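Side-chain contacts in glutathione S-transferase (Vibrio parahaemolyticus, PDB 7MIQ), which probably catalyses the conjugation of glutathione to electrophilic substrates, as a dimeric Gtt2-class glutathione S-transferase with a thioredoxin-like N-terminal domain and a helical C-terminal domain: residues Ser150-Glu153 against Thr157-Phe160; Val162-Gly167 against Ala190-Gln195; His98-Phe103 against Leu139-Thr144; Ser16-Glu21 against Ala82-Asn87; Ala108-Phe113 against Ile171-Asn176. All blocks are in the same frame, centred on the assembly; numbering follows the deposited sequence.

Interaction 1: Ser150-Glu153 against Thr157-Phe160; sequences SESE and TDQF
The backbones of E153 and D158 come within 5.2 Å at their CA atoms, as the chain turns back on itself after helix 127-151. S152 has OG anti to its backbone N (chi1 -176°), which sets the hydroxyl 2.8 Å from the carbonyl O of T157, but the angle there is poor and its hydrogen bond goes to the carbonyl O of Y154. D158 comes alongside, its OD1 3.7 Å from both S152 OG and E153 N, too far for a bond to either. E153 is extended, and its OE1 reaches the facing loop at D158 through a water that donates to E153 OE1 at 2.6 Å and to D158 O at 2.8 Å. Its other oxygen, OE2, accepts from Q195 NE2. The carboxylates of E153 and D158 stay 5.7 Å apart (OE1 to OD1). T157 OG1 accepts from Q159 N (3.1 Å, 160°), an ST turn that spans D158. The connection leads on to helix 162-177. R191 of helix 187-196 holds the carbonyl O of E153, while T157 packs on E90 and Q93 of helix 88-114.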
# COMPACT_ATOMS: atom_id res chain seq x y z
N SER A 150 -12.06 -15.65 -12.43
CA SER A 150 -13.11 -16.31 -13.18
C SER A 150 -14.14 -15.32 -13.72
O SER A 150 -14.91 -15.67 -14.61
CB SER A 150 -13.82 -17.36 -12.31
OG SER A 150 -14.65 -16.75 -11.34
N GLU A 151 -14.16 -14.09 -13.20
CA GLU A 151 -15.10 -13.08 -13.64
C GLU A 151 -14.44 -11.89 -14.34
O GLU A 151 -15.15 -11.10 -14.96
CB GLU A 151 -15.93 -12.56 -12.45
CG GLU A 151 -15.14 -11.70 -11.48
CD GLU A 151 -15.99 -11.14 -10.36
OE1 GLU A 151 -17.15 -11.58 -10.21
OE2 GLU A 151 -15.49 -10.25 -9.63
N SER A 152 -13.12 -11.75 -14.26
CA SER A 152 -12.40 -10.65 -14.87
C SER A 152 -11.18 -11.20 -15.59
O SER A 152 -10.53 -12.12 -15.09
CB SER A 152 -11.99 -9.61 -13.81
OG SER A 152 -11.36 -8.48 -14.39
N GLU A 153 -10.87 -10.65 -16.77
CA GLU A 153 -9.72 -11.15 -17.50
C GLU A 153 -8.42 -10.82 -16.78
O GLU A 153 -7.47 -11.61 -16.80
CB GLU A 153 -9.70 -10.59 -18.93
CG GLU A 153 -8.63 -11.25 -19.79
CD GLU A 153 -8.70 -10.85 -21.25
OE1 GLU A 153 -9.59 -10.04 -21.61
OE2 GLU A 153 -7.85 -11.33 -22.03
N THR A 157 -9.15 -4.83 -13.39
CA THR A 157 -10.16 -4.45 -14.38
C THR A 157 -10.15 -5.49 -15.49
O THR A 157 -9.52 -6.55 -15.37
CB THR A 157 -9.88 -3.05 -14.95
OG1 THR A 157 -8.65 -3.07 -15.68
CG2 THR A 157 -9.78 -1.99 -13.85
N ASP A 158 -10.84 -5.19 -16.59
CA ASP A 158 -10.76 -6.02 -17.78
C ASP A 158 -9.53 -5.72 -18.63
O ASP A 158 -9.35 -6.35 -19.68
CB ASP A 158 -12.03 -5.88 -18.62
CG ASP A 158 -13.21 -6.62 -18.02
OD1 ASP A 158 -13.03 -7.80 -17.65
OD2 ASP A 158 -14.29 -6.02 -17.90
N GLN A 159 -8.69 -4.78 -18.21
CA GLN A 159 -7.46 -4.46 -18.93
C GLN A 159 -6.25 -4.77 -18.06
O GLN A 159 -6.31 -4.67 -16.83
CB GLN A 159 -7.43 -2.98 -19.36
CG GLN A 159 -8.32 -2.66 -20.56
CD GLN A 159 -9.79 -2.67 -20.22
OE1 GLN A 159 -10.24 -1.97 -19.31
NE2 GLN A 159 -10.56 -3.47 -20.96
N PHE A 160 -5.16 -5.16 -18.71
CA PHE A 160 -3.89 -5.35 -18.03
C PHE A 160 -3.49 -4.05 -17.33
O PHE A 160 -3.58 -2.97 -17.92
CB PHE A 160 -2.82 -5.77 -19.03
CG PHE A 160 -1.44 -5.92 -18.44
CD1 PHE A 160 -1.07 -7.09 -17.80
CD2 PHE A 160 -0.51 -4.89 -18.53
CE1 PHE A 160 0.20 -7.24 -17.26
CE2 PHE A 160 0.75 -5.02 -17.99
CZ PHE A 160 1.11 -6.20 -17.35
O HOH W 1 -11.15 -8.17 -20.70

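Interaction 2: Val162-Gly167 against Ala190-Gln195; sequences VVDITG and ARWFEQ
D164, three residues past S161 at the start of helix 162-177, returns its OD2 to the backbone N of S161, an arrangement consistent with the N-capping box that glutathione S-transferases carry at this helix; its other oxygen meets W192 of helix 187-196. W192 NE1 donates to D164 OD1 at 2.8 Å, with an angle of 148° at the hydrogen. The donor arrives on the anti side of OD1, somewhat above the carboxylate plane, and the planes of carboxylate and indole stand 44° apart. The D164 carboxyl group lies beside its backbone N (chi1 -60°), pointing OD1 across the gap between the helices. Farther along the indole, the six-membered ring meets backbone by its edge: W192 CH2 is 3.3 Å from G167 C and 3.6 Å from G167 O, while CZ2 is 3.6 Å from D164 O. Glycine lets the ring come this near the helix. I155 N also donates to D164 OD1. Three N-H groups, from W192, I155 and S161, thus grip one buried carboxylate. Such a set of donors would probably stabilise the ionised form, and it ties the helix start, the preceding loop and helix 187-196 to a single acidic group.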
# COMPACT_ATOMS: atom_id res chain seq x y z
N VAL A 162 -1.03 -2.38 -13.63
CA VAL A 162 0.09 -2.60 -12.72
C VAL A 162 -0.23 -3.68 -11.70
O VAL A 162 0.68 -4.36 -11.19
CB VAL A 162 0.47 -1.27 -12.03
CG1 VAL A 162 -0.66 -0.79 -11.13
CG2 VAL A 162 1.78 -1.41 -11.26
N VAL A 163 -1.51 -3.88 -11.38
CA VAL A 163 -1.87 -4.92 -10.42
C VAL A 163 -1.49 -6.30 -10.94
O VAL A 163 -1.15 -7.20 -10.16
CB VAL A 163 -3.37 -4.84 -10.08
CG1 VAL A 163 -3.73 -5.87 -9.00
CG2 VAL A 163 -3.74 -3.44 -9.61
N ASP A 164 -1.54 -6.49 -12.26
CA ASP A 164 -1.19 -7.78 -12.83
C ASP A 164 0.32 -8.03 -12.77
O ASP A 164 0.75 -9.18 -12.68
CB ASP A 164 -1.71 -7.87 -14.26
CG ASP A 164 -3.22 -7.74 -14.32
OD1 ASP A 164 -3.92 -8.71 -13.96
OD2 ASP A 164 -3.71 -6.65 -14.69
N ILE A 165 1.13 -6.97 -12.82
CA ILE A 165 2.56 -7.13 -12.57
C ILE A 165 2.79 -7.61 -11.15
O ILE A 165 3.53 -8.57 -10.90
CB ILE A 165 3.31 -5.81 -12.85
CG1 ILE A 165 3.07 -5.34 -14.28
CG2 ILE A 165 4.80 -5.98 -12.57
CD1 ILE A 165 3.71 -4.00 -14.59
N THR A 166 2.13 -6.95 -10.19
CA THR A 166 2.27 -7.32 -8.79
C THR A 166 1.71 -8.71 -8.51
O THR A 166 2.30 -9.48 -7.75
CB THR A 166 1.57 -6.26 -7.92
OG1 THR A 166 2.22 -5.00 -8.12
CG2 THR A 166 1.63 -6.64 -6.45
N GLY A 167 0.58 -9.05 -9.13
CA GLY A 167 0.04 -10.39 -8.96
C GLY A 167 0.97 -11.47 -9.50
O GLY A 167 1.12 -12.53 -8.89
N ALA A 190 -4.28 -19.87 -13.06
CA ALA A 190 -3.40 -20.48 -14.06
C ALA A 190 -3.64 -19.88 -15.44
O ALA A 190 -2.69 -19.51 -16.13
CB ALA A 190 -3.61 -22.00 -14.08
N ARG A 191 -4.91 -19.77 -15.84
CA ARG A 191 -5.26 -19.12 -17.11
C ARG A 191 -4.66 -17.73 -17.20
O ARG A 191 -4.01 -17.37 -18.19
CB ARG A 191 -6.79 -19.05 -17.25
CG ARG A 191 -7.33 -18.48 -18.57
CD ARG A 191 -7.38 -16.94 -18.61
NE ARG A 191 -8.12 -16.35 -17.50
CZ ARG A 191 -8.08 -15.06 -17.19
NH1 ARG A 191 -7.33 -14.20 -17.87
NH2 ARG A 191 -8.79 -14.62 -16.15
N TRP A 192 -4.91 -16.90 -16.18
CA TRP A 192 -4.40 -15.54 -16.16
C TRP A 192 -2.87 -15.53 -16.17
O TRP A 192 -2.25 -14.75 -16.91
CB TRP A 192 -4.95 -14.81 -14.94
CG TRP A 192 -4.18 -13.59 -14.49
CD1 TRP A 192 -4.33 -12.31 -14.93
CD2 TRP A 192 -3.15 -13.56 -13.50
NE1 TRP A 192 -3.45 -11.48 -14.28
CE2 TRP A 192 -2.71 -12.22 -13.40
CE3 TRP A 192 -2.55 -14.53 -12.69
CZ2 TRP A 192 -1.70 -11.83 -12.52
CZ3 TRP A 192 -1.55 -14.14 -11.81
CH2 TRP A 192 -1.13 -12.80 -11.73
N PHE A 193 -2.25 -16.40 -15.37
CA PHE A 193 -0.79 -16.42 -15.31
C PHE A 193 -0.19 -16.87 -16.64
O PHE A 193 0.82 -16.31 -17.08
CB PHE A 193 -0.32 -17.33 -14.18
CG PHE A 193 1.13 -17.15 -13.83
CD1 PHE A 193 2.11 -17.85 -14.52
CD2 PHE A 193 1.51 -16.29 -12.82
CE1 PHE A 193 3.45 -17.68 -14.20
CE2 PHE A 193 2.84 -16.12 -12.50
CZ PHE A 193 3.81 -16.81 -13.19
N GLU A 194 -0.78 -17.88 -17.28
CA GLU A 194 -0.32 -18.27 -18.61
C GLU A 194 -0.39 -17.08 -19.57
O GLU A 194 0.52 -16.88 -20.39
CB GLU A 194 -1.16 -19.43 -19.13
CG GLU A 194 -0.86 -19.86 -20.57
CD GLU A 194 0.18 -20.97 -20.65
OE1 GLU A 194 0.64 -21.45 -19.59
OE2 GLU A 194 0.55 -21.35 -21.78
N GLN A 195 -1.44 -16.28 -19.46
CA GLN A 195 -1.63 -15.12 -20.32
C GLN A 195 -0.60 -14.04 -20.03
O GLN A 195 0.08 -13.55 -20.94
CB GLN A 195 -3.06 -14.60 -20.12
CG GLN A 195 -3.57 -13.61 -21.13
CD GLN A 195 -5.07 -13.40 -20.97
OE1 GLN A 195 -5.78 -14.25 -20.43
NE2 GLN A 195 -5.56 -12.26 -21.44

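Interaction 3: His98-Phe103 against Leu139-Thr144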
# COMPACT_ATOMS: atom_id res chain seq x y z
N HIS A 98 -4.83 -3.39 -6.09
CA HIS A 98 -3.40 -3.38 -5.81
C HIS A 98 -3.15 -3.59 -4.32
O HIS A 98 -2.30 -4.40 -3.94
CB HIS A 98 -2.75 -2.07 -6.28
CG HIS A 98 -1.35 -2.24 -6.76
ND1 HIS A 98 -0.59 -1.20 -7.25
CD2 HIS A 98 -0.55 -3.34 -6.83
CE1 HIS A 98 0.60 -1.64 -7.60
NE2 HIS A 98 0.65 -2.94 -7.35
N ARG A 99 -3.90 -2.89 -3.47
CA ARG A 99 -3.70 -3.00 -2.03
C ARG A 99 -4.13 -4.36 -1.51
O ARG A 99 -3.49 -4.92 -0.61
CB ARG A 99 -4.46 -1.87 -1.33
CG ARG A 99 -3.81 -0.52 -1.58
CD ARG A 99 -4.60 0.66 -1.04
NE ARG A 99 -3.75 1.84 -1.06
CZ ARG A 99 -2.95 2.21 -0.07
NH1 ARG A 99 -2.94 1.56 1.08
NH2 ARG A 99 -2.12 3.24 -0.24
N VAL A 100 -5.21 -4.92 -2.06
CA VAL A 100 -5.64 -6.26 -1.66
C VAL A 100 -4.57 -7.29 -2.00
O VAL A 100 -4.18 -8.10 -1.15
CB VAL A 100 -6.99 -6.60 -2.31
CG1 VAL A 100 -7.31 -8.08 -2.14
CG2 VAL A 100 -8.11 -5.75 -1.71
N VAL A 101 -4.07 -7.25 -3.24
CA VAL A 101 -3.04 -8.21 -3.64
C VAL A 101 -1.76 -8.01 -2.83
O VAL A 101 -1.10 -8.98 -2.43
CB VAL A 101 -2.77 -8.10 -5.16
CG1 VAL A 101 -1.52 -8.89 -5.54
CG2 VAL A 101 -3.97 -8.60 -5.96
N GLU A 102 -1.39 -6.75 -2.57
CA GLU A 102 -0.13 -6.47 -1.83
C GLU A 102 -0.25 -6.93 -0.37
O GLU A 102 0.56 -7.75 0.03
CB GLU A 102 0.26 -5.00 -1.92
CG GLU A 102 0.92 -4.64 -3.23
CD GLU A 102 1.21 -3.16 -3.34
OE1 GLU A 102 0.28 -2.35 -3.11
OE2 GLU A 102 2.34 -2.82 -3.66
N PHE A 103 -1.24 -6.46 0.39
CA PHE A 103 -1.37 -6.88 1.79
C PHE A 103 -1.67 -8.37 1.91
O PHE A 103 -0.92 -9.12 2.55
CB PHE A 103 -2.47 -6.09 2.51
CG PHE A 103 -2.44 -6.25 4.00
CD1 PHE A 103 -1.48 -5.59 4.76
CD2 PHE A 103 -3.36 -7.05 4.66
CE1 PHE A 103 -1.44 -5.73 6.13
CE2 PHE A 103 -3.33 -7.20 6.03
CZ PHE A 103 -2.36 -6.53 6.77
N LEU A 139 -2.43 -18.98 1.40
CA LEU A 139 -3.35 -20.02 0.96
C LEU A 139 -4.80 -19.57 1.07
O LEU A 139 -5.64 -19.97 0.24
CB LEU A 139 -3.13 -21.29 1.77
CG LEU A 139 -1.76 -21.97 1.64
CD1 LEU A 139 -1.59 -23.08 2.67
CD2 LEU A 139 -1.58 -22.52 0.23
N GLU A 140 -5.13 -18.75 2.07
CA GLU A 140 -6.50 -18.29 2.22
C GLU A 140 -6.87 -17.23 1.18
O GLU A 140 -8.05 -17.10 0.83
CB GLU A 140 -6.72 -17.74 3.63
CG GLU A 140 -6.69 -18.81 4.71
CD GLU A 140 -6.70 -18.23 6.11
OE1 GLU A 140 -6.61 -16.99 6.24
OE2 GLU A 140 -6.79 -19.01 7.08
N PHE A 141 -5.90 -16.47 0.69
CA PHE A 141 -6.21 -15.45 -0.31
C PHE A 141 -6.35 -16.03 -1.71
O PHE A 141 -7.07 -15.47 -2.54
CB PHE A 141 -5.14 -14.36 -0.30
CG PHE A 141 -5.31 -13.33 -1.38
CD1 PHE A 141 -6.46 -12.56 -1.45
CD2 PHE A 141 -4.32 -13.14 -2.33
CE1 PHE A 141 -6.62 -11.62 -2.45
CE2 PHE A 141 -4.47 -12.19 -3.34
CZ PHE A 141 -5.63 -11.43 -3.40
N LEU A 142 -5.69 -17.16 -2.00
CA LEU A 142 -5.72 -17.71 -3.35
C LEU A 142 -7.12 -18.00 -3.88
O LEU A 142 -7.37 -17.71 -5.06
CB LEU A 142 -4.85 -18.97 -3.42
CG LEU A 142 -3.34 -18.79 -3.28
CD1 LEU A 142 -2.66 -20.15 -3.19
CD2 LEU A 142 -2.78 -17.98 -4.44
N PRO A 143 -8.05 -18.58 -3.11
CA PRO A 143 -9.42 -18.73 -3.65
C PRO A 143 -10.06 -17.41 -4.03
O PRO A 143 -10.76 -17.34 -5.05
CB PRO A 143 -10.17 -19.42 -2.50
CG PRO A 143 -9.13 -20.11 -1.71
CD PRO A 143 -7.91 -19.24 -1.80
N THR A 144 -9.84 -16.36 -3.24
CA THR A 144 -10.39 -15.05 -3.57
C THR A 144 -9.84 -14.55 -4.90
O THR A 144 -10.59 -13.99 -5.72
CB THR A 144 -10.07 -14.05 -2.46
OG1 THR A 144 -10.60 -14.53 -1.22
CG2 THR A 144 -10.67 -12.69 -2.77
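F141 swings its ring anti to the backbone N (chi1 174°), carrying it toward V100 and V101. Both valines have CG1 anti to the backbone N, yet they use different branches: V100 offers CG1, whereas V101 offers CG2, the methyl that lies beside its own backbone N. The contact joins helices 88-114 and 127-151 of the all-helical C-terminal domain. The ring enters by its far end. F141 CE1 is 3.6 Å from V100 CG1, which is also 4.0 Å from F141 CZ. F141 CZ reaches V101 at two places, 4.1 Å from CA and 4.2 Å from CG2. The backbones remain well apart, 8.6 Å between the CA atoms of V101 and F141, so the phenyl bridges the space between the helices. Two residues on, helix 127-151 is kinked at P143, whose N makes no bond to the turn before. V100 also packs against V48 of the second subunit, placing this turn of helix 88-114 at the dimer interface. The contact itself is purely apolar, with no hydrogen bond, and depends on dispersion and burial of three hydrophobic residues.

Interaction 4: Ser16-Glu21 against Ala82-Asn87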
# COMPACT_ATOMS: atom_id res chain seq x y z
N SER A 16 11.33 -3.13 -13.36
CA SER A 16 11.86 -3.49 -14.67
C SER A 16 10.75 -3.90 -15.63
O SER A 16 10.76 -3.51 -16.81
CB SER A 16 12.87 -4.63 -14.54
OG SER A 16 14.06 -4.20 -13.90
N ILE A 17 9.79 -4.70 -15.16
CA ILE A 17 8.69 -5.13 -16.02
C ILE A 17 7.83 -3.93 -16.42
O ILE A 17 7.43 -3.80 -17.58
CB ILE A 17 7.86 -6.21 -15.31
CG1 ILE A 17 8.70 -7.47 -15.08
CG2 ILE A 17 6.60 -6.54 -16.10
CD1 ILE A 17 8.05 -8.46 -14.12
N PHE A 18 7.54 -3.05 -15.46
CA PHE A 18 6.75 -1.85 -15.74
C PHE A 18 7.44 -0.99 -16.79
O PHE A 18 6.79 -0.51 -17.73
CB PHE A 18 6.55 -1.07 -14.44
CG PHE A 18 5.52 0.03 -14.54
CD1 PHE A 18 5.85 1.26 -15.08
CD2 PHE A 18 4.24 -0.17 -14.06
CE1 PHE A 18 4.91 2.27 -15.16
CE2 PHE A 18 3.29 0.84 -14.13
CZ PHE A 18 3.63 2.06 -14.68
N LEU A 19 8.75 -0.78 -16.65
CA LEU A 19 9.48 0.03 -17.61
C LEU A 19 9.42 -0.58 -19.01
O LEU A 19 9.26 0.14 -20.00
CB LEU A 19 10.92 0.20 -17.14
CG LEU A 19 11.72 1.37 -17.70
CD1 LEU A 19 10.96 2.68 -17.52
CD2 LEU A 19 13.07 1.44 -17.00
N LYS A 20 9.54 -1.91 -19.10
CA LYS A 20 9.43 -2.56 -20.40
C LYS A 20 8.03 -2.41 -20.99
O LYS A 20 7.89 -2.19 -22.20
CB LYS A 20 9.80 -4.04 -20.29
CG LYS A 20 11.29 -4.32 -20.34
CD LYS A 20 11.56 -5.82 -20.23
CE LYS A 20 13.05 -6.12 -20.31
NZ LYS A 20 13.34 -7.56 -20.06
N GLU A 21 6.99 -2.52 -20.16
CA GLU A 21 5.62 -2.39 -20.65
C GLU A 21 5.40 -1.03 -21.31
O GLU A 21 4.82 -0.95 -22.40
CB GLU A 21 4.62 -2.61 -19.52
CG GLU A 21 4.38 -4.07 -19.13
CD GLU A 21 3.60 -4.85 -20.18
OE1 GLU A 21 2.98 -4.23 -21.07
OE2 GLU A 21 3.60 -6.10 -20.11
N ALA A 82 -2.31 2.82 -19.91
CA ALA A 82 -3.08 3.16 -18.71
C ALA A 82 -2.88 2.14 -17.58
O ALA A 82 -3.84 1.58 -17.03
CB ALA A 82 -4.57 3.31 -19.05
N LEU A 83 -1.62 1.86 -17.24
CA LEU A 83 -1.34 0.80 -16.27
C LEU A 83 -1.89 1.11 -14.88
O LEU A 83 -2.11 0.18 -14.09
CB LEU A 83 0.17 0.53 -16.19
CG LEU A 83 0.79 -0.13 -17.42
CD1 LEU A 83 2.25 -0.49 -17.20
CD2 LEU A 83 -0.01 -1.37 -17.85
N PHE A 84 -2.12 2.38 -14.56
CA PHE A 84 -2.76 2.73 -13.29
C PHE A 84 -4.26 2.95 -13.44
O PHE A 84 -4.92 3.30 -12.45
CB PHE A 84 -2.10 3.97 -12.68
CG PHE A 84 -0.79 3.68 -12.00
CD1 PHE A 84 -0.76 3.13 -10.73
CD2 PHE A 84 0.42 3.95 -12.64
CE1 PHE A 84 0.45 2.85 -10.10
CE2 PHE A 84 1.63 3.68 -12.01
CZ PHE A 84 1.64 3.13 -10.74
N GLY A 85 -4.82 2.74 -14.63
CA GLY A 85 -6.25 2.89 -14.82
C GLY A 85 -6.58 3.97 -15.83
O GLY A 85 -5.97 5.04 -15.81
N ALA A 86 -7.54 3.71 -16.72
CA ALA A 86 -7.82 4.60 -17.84
C ALA A 86 -8.86 5.67 -17.54
O ALA A 86 -8.93 6.67 -18.26
CB ALA A 86 -8.28 3.79 -19.06
N ASN A 87 -9.67 5.48 -16.50
CA ASN A 87 -10.70 6.45 -16.14
C ASN A 87 -10.86 6.43 -14.62
O ASN A 87 -10.16 5.70 -13.92
CB ASN A 87 -12.02 6.15 -16.86
CG ASN A 87 -12.51 4.73 -16.61
OD1 ASN A 87 -12.55 4.26 -15.48
ND2 ASN A 87 -12.88 4.04 -17.69
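The F18 ring has L83 over one face and the F84 ring slanting in at its far end. L83 CD1 sits 3.5 Å above the F18 plane, displaced toward the rim near CE2, and is 3.8 Å from the ring centroid, only 23° off the normal: a CH-pi contact. F84 approaches through CE2, 3.7 Å from F18 CZ; the centroids are 5.8 Å apart and the planes meet at 49°, an oblique pair. F18 belongs to helix 10-22 of the thioredoxin-like N-terminal domain, whereas L83 and F84 occupy the connection from helix 66-76 to helix 88-114, so the contact packs the linker against the N-terminal domain. In F18, CG lies opposite the backbone N (chi1 -168°), which carries the ring toward L83.

The linker is shaped by a type I turn from A82 to G85, closed by G85 N donating to A82 O at 2.8 Å. L83 and F84 are its two central residues, and both their side chains touch F18. G85 has a positive phi, where a CB would be jammed against the preceding carbonyl O. N87 caps helix 88-114 through OD1 to the backbone N of E90. R71 makes a cation-pi contact with F84, while V162 and I165 of helix 162-177 and C70 and D74 of helix 66-76 touch the F18 side chain. E21 adds its aliphatic base while its carboxylate OE2 goes to R199 NE; E21 CB lies 3.9 Å from L83 CD1.

Interaction 5: Ala108-Phe113 against Ile171-Asn176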
# COMPACT_ATOMS: atom_id res chain seq x y z
N ALA A 108 2.33 -11.12 2.58
CA ALA A 108 2.30 -12.38 3.30
C ALA A 108 3.25 -13.40 2.68
O ALA A 108 3.84 -14.21 3.40
CB ALA A 108 0.87 -12.93 3.33
N ALA A 109 3.41 -13.38 1.35
CA ALA A 109 4.34 -14.30 0.71
C ALA A 109 5.78 -13.96 1.05
O ALA A 109 6.60 -14.86 1.29
CB ALA A 109 4.13 -14.29 -0.80
N PHE A 110 6.12 -12.66 1.07
CA PHE A 110 7.43 -12.22 1.52
C PHE A 110 7.73 -12.75 2.92
O PHE A 110 8.79 -13.34 3.16
CB PHE A 110 7.51 -10.69 1.50
CG PHE A 110 8.10 -10.11 0.25
CD1 PHE A 110 9.46 -10.17 0.01
CD2 PHE A 110 7.29 -9.46 -0.67
CE1 PHE A 110 10.01 -9.62 -1.13
CE2 PHE A 110 7.84 -8.91 -1.82
CZ PHE A 110 9.20 -8.99 -2.05
N GLN A 111 6.80 -12.54 3.85
CA GLN A 111 7.04 -12.92 5.24
C GLN A 111 7.20 -14.42 5.39
O GLN A 111 8.05 -14.89 6.16
CB GLN A 111 5.89 -12.41 6.12
CG GLN A 111 5.85 -10.90 6.27
CD GLN A 111 7.09 -10.35 6.94
OE1 GLN A 111 7.68 -10.98 7.82
NE2 GLN A 111 7.51 -9.16 6.52
N ALA A 112 6.40 -15.21 4.67
CA ALA A 112 6.54 -16.66 4.74
C ALA A 112 7.86 -17.10 4.12
O ALA A 112 8.49 -18.05 4.61
CB ALA A 112 5.36 -17.33 4.04
N PHE A 113 8.29 -16.43 3.06
CA PHE A 113 9.53 -16.81 2.38
C PHE A 113 10.75 -16.51 3.25
O PHE A 113 11.62 -17.37 3.42
CB PHE A 113 9.63 -16.08 1.04
CG PHE A 113 10.76 -16.55 0.17
CD1 PHE A 113 10.78 -17.85 -0.31
CD2 PHE A 113 11.78 -15.69 -0.19
CE1 PHE A 113 11.82 -18.29 -1.12
CE2 PHE A 113 12.82 -16.11 -1.01
CZ PHE A 113 12.84 -17.42 -1.47
N ILE A 171 2.31 -14.56 -7.33
CA ILE A 171 2.14 -15.97 -7.67
C ILE A 171 3.50 -16.63 -7.90
O ILE A 171 3.69 -17.81 -7.56
CB ILE A 171 1.20 -16.12 -8.89
CG1 ILE A 171 -0.23 -15.72 -8.52
CG2 ILE A 171 1.23 -17.55 -9.44
CD1 ILE A 171 -0.79 -16.45 -7.30
N GLY A 172 4.47 -15.90 -8.46
CA GLY A 172 5.82 -16.42 -8.54
C GLY A 172 6.39 -16.78 -7.18
O GLY A 172 7.02 -17.83 -7.02
N PHE A 173 6.17 -15.91 -6.19
CA PHE A 173 6.54 -16.23 -4.81
C PHE A 173 5.90 -17.54 -4.36
O PHE A 173 6.59 -18.44 -3.85
CB PHE A 173 6.12 -15.10 -3.87
CG PHE A 173 7.24 -14.21 -3.42
CD1 PHE A 173 8.21 -14.67 -2.55
CD2 PHE A 173 7.31 -12.89 -3.85
CE1 PHE A 173 9.23 -13.85 -2.13
CE2 PHE A 173 8.33 -12.06 -3.42
CZ PHE A 173 9.30 -12.55 -2.56
N ALA A 174 4.59 -17.66 -4.55
CA ALA A 174 3.86 -18.81 -4.02
C ALA A 174 4.33 -20.11 -4.64
O ALA A 174 4.54 -21.11 -3.94
CB ALA A 174 2.36 -18.62 -4.26
N VAL A 175 4.52 -20.13 -5.96
CA VAL A 175 4.86 -21.37 -6.66
C VAL A 175 6.35 -21.67 -6.53
O VAL A 175 6.75 -22.77 -6.14
CB VAL A 175 4.43 -21.29 -8.13
CG1 VAL A 175 4.93 -22.51 -8.90
CG2 VAL A 175 2.91 -21.17 -8.24
N ASN A 176 7.21 -20.70 -6.88
CA ASN A 176 8.64 -20.95 -6.98
C ASN A 176 9.39 -20.69 -5.68
O ASN A 176 10.54 -21.13 -5.54
CB ASN A 176 9.25 -20.10 -8.09
CG ASN A 176 8.84 -20.57 -9.47
OD1 ASN A 176 8.08 -21.53 -9.60
ND2 ASN A 176 9.34 -19.90 -10.51
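F173 reaches from helix 162-177 toward helix 88-114, and most of its carbons meet something there. F173 CB lies 3.7 Å from A109 CB, where the backbones come nearest, and F173 CG is 4.1 Å from the same methyl. On one edge, F173 CD1 is 4.1 Å from F113 CB and F173 CE1 is 3.7 Å from F113 CD2. On the other, F173 CE2 is 3.5 Å from F110 CZ. The tip, F173 CZ, stands over one face of F110, 3.3 Å from F110 CE1. F173 thus turns its edge to two ring faces: toward F110 in an edge-to-face pair with planes at 56°, and toward F113 in an offset one with planes at 75°. Its chi1 of -104° departs from the staggered values, a twist that accompanies the tight fit between the two phenylalanines. Small A109 permits the close approach at the base, where the axes of segments 108-113 and 171-176 approach to 9.6 Å. Beside the cluster, F110 touches D37. The contact has no hydrogen bond across it. Beyond dispersion, the weakly positive ring hydrogens of F173 directed at the electron-rich faces of F110 and F113 probably add a modest electrostatic attraction to the aromatic cluster.

In the fold
Interactions 1 and 2 form one continuous region, their centres 10 Å apart: E153 links the two contacts, and F160 CZ packs 3.7 Å from I165 CG1. Helix 162-177 then joins three others. V162 N lies 2.8 Å from L83 O of interaction 4, T166 OG1 lies 2.7 Å from H98 NE2 of interaction 3, and I171 of interaction 5 packs against W192 and F193. Interactions 4 and 5 lie about 23 Å apart between centres, on opposite sides of the chain's centre. Interaction 4 joins the N-terminal domain to the linker; interaction 5 involves helix 88-114, the first long helix of the C-terminal domain, which in this family usually helps line the substrate cleft and probably does so here.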